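Hypothetical protein (Staphylococcus aureus subsp. aureus, PDB 1QYI) is of unknown function but contains a region related to the haloacid dehalogenase (HAD) hydrolases, so it may catalyse a hydrolytic reaction. Local coordinates at residues 353-356 with 361-364. Numbering follows the deposited sequence.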
loop_
_atom_site.group_PDB
_atom_site.type_symbol
_atom_site.label_atom_id
_atom_site.label_comp_id
_atom_site.label_asym_id
_atom_site.label_seq_id
_atom_site.Cartn_x
_atom_site.Cartn_y
_atom_site.Cartn_z
ATOM N N GLU A 353 5.066 -2.248 -22.053
ATOM C CA GLU A 353 3.643 -1.932 -21.964
ATOM C C GLU A 353 3.410 -0.436 -22.202
ATOM O O GLU A 353 2.400 -0.048 -22.784
ATOM C CB GLU A 353 3.085 -2.320 -20.583
ATOM C CG GLU A 353 3.622 -1.438 -19.455
ATOM C CD GLU A 353 2.926 -1.620 -18.115
ATOM O OE1 GLU A 353 2.975 -2.732 -17.543
ATOM O OE2 GLU A 353 2.329 -0.631 -17.633
ATOM N N LEU A 354 4.338 0.405 -21.750
ATOM C CA LEU A 354 4.183 1.852 -21.932
ATOM C C LEU A 354 4.241 2.236 -23.404
ATOM O O LEU A 354 3.455 3.056 -23.865
ATOM C CB LEU A 354 5.251 2.631 -21.155
ATOM C CG LEU A 354 5.139 2.589 -19.629
ATOM C CD1 LEU A 354 6.262 3.387 -18.997
ATOM C CD2 LEU A 354 3.789 3.137 -19.212
ATOM N N GLU A 355 5.164 1.642 -24.147
ATOM C CA GLU A 355 5.265 1.956 -25.557
ATOM C C GLU A 355 4.122 1.298 -26.324
ATOM O O GLU A 355 3.615 1.856 -27.298
ATOM C CB GLU A 355 6.616 1.506 -26.106
ATOM C CG GLU A 355 7.806 2.134 -25.389
ATOM C CD GLU A 355 9.126 1.652 -25.944
ATOM O OE1 GLU A 355 9.314 0.414 -26.013
ATOM O OE2 GLU A 355 9.973 2.506 -26.306
ATOM N N ALA A 356 3.709 0.112 -25.891
ATOM C CA ALA A 356 2.599 -0.566 -26.559
ATOM C C ALA A 356 1.287 0.184 -26.286
ATOM O O ALA A 356 0.258 -0.113 -26.893
ATOM C CB ALA A 356 2.489 -2.016 -26.083
ATOM N N TYR A 361 6.109 9.947 -23.837
ATOM C CA TYR A 361 7.532 9.862 -23.543
ATOM C C TYR A 361 7.757 8.833 -22.464
ATOM O O TYR A 361 6.849 8.502 -21.711
ATOM C CB TYR A 361 8.079 11.206 -23.053
ATOM C CG TYR A 361 7.732 12.350 -23.952
ATOM C CD1 TYR A 361 6.538 13.041 -23.789
ATOM C CD2 TYR A 361 8.575 12.723 -24.990
ATOM C CE1 TYR A 361 6.190 14.075 -24.635
ATOM C CE2 TYR A 361 8.234 13.758 -25.844
ATOM C CZ TYR A 361 7.039 14.431 -25.660
ATOM O OH TYR A 361 6.687 15.471 -26.489
ATOM N N VAL A 362 8.974 8.316 -22.403
ATOM C CA VAL A 362 9.324 7.349 -21.380
ATOM C C VAL A 362 10.698 7.767 -20.851
ATOM O O VAL A 362 11.650 7.918 -21.613
ATOM C CB VAL A 362 9.356 5.910 -21.947
ATOM C CG1 VAL A 362 9.819 4.932 -20.879
ATOM C CG2 VAL A 362 7.968 5.517 -22.431
ATOM N N ILE A 363 10.782 7.977 -19.541
ATOM C CA ILE A 363 12.022 8.402 -18.903
ATOM C C ILE A 363 12.488 7.351 -17.890
ATOM O O ILE A 363 11.673 6.588 -17.382
ATOM C CB ILE A 363 11.798 9.810 -18.247
ATOM C CG1 ILE A 363 12.822 10.785 -18.793
ATOM C CG2 ILE A 363 11.876 9.754 -16.735
ATOM C CD1 ILE A 363 12.789 10.889 -20.294
ATOM N N ASN A 364 13.792 7.285 -17.612
ATOM C CA ASN A 364 14.298 6.302 -16.650
ATOM C C ASN A 364 13.884 6.650 -15.232
ATOM O O ASN A 364 13.522 5.775 -14.451
ATOM C CB ASN A 364 15.822 6.187 -16.709
ATOM C CG ASN A 364 16.309 5.461 -17.944
ATOM O OD1 ASN A 364 15.970 4.302 -18.181
ATOM N ND2 ASN A 364 17.121 6.144 -18.739
#
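Leu354 on the short helix 351-356 faces Val362 on strand 361-363, their CA atoms 7.5 Å apart as the nearest pair between the two backbones. Both CB atoms point across the gap, and the contact is small, about 104 Å² of buried surface counted over both sides. The Val362 methyl CG2 does most of the touching. It lies 4.2 Å from Leu354 CB, and Val362 CG2 is also 4.4 Å from Leu354 CD1, so it spans the base and one end methyl of the leucine. A chi1 of 176° turns both valine methyls to the helix, CG2 toward Leu354 CB and Glu355 CG, and CG1 toward Leu354 CD1. CG1 comes alongside the end of the leucine, with Val362 CG1 4.3 Å from Leu354 CD1. Leu354 CD1 lies anti to CA (chi2 179°), which carries it outward toward the strand; both valine methyls thus come up to CD1, and CG2 alone also reaches CB. Glu355 supplies a looser flank: its CG is 4.5 Å from Val362 CG2, an aliphatic touch at the more open margin. Beyond it the carboxylate stays farther off, with Glu355 OE2 5.3 Å from Val362 CG2, and the approach is purely van der Waals. This is plain helix-on-sheet packing in the beta-alpha-beta unit formed by strand 337-341, helix 351-356 and strand 361-363, within the region related to HAD hydrolases. On the same layer Leu354 also touches Leu328 of helix 325-334. Alternation along the strand turns the flanking Tyr361 and Ile363 to the other face of the sheet, where both touch Val372 of helix 369-373, and backbone hydrogen bonds join this outermost strand to its parallel neighbour 337-341.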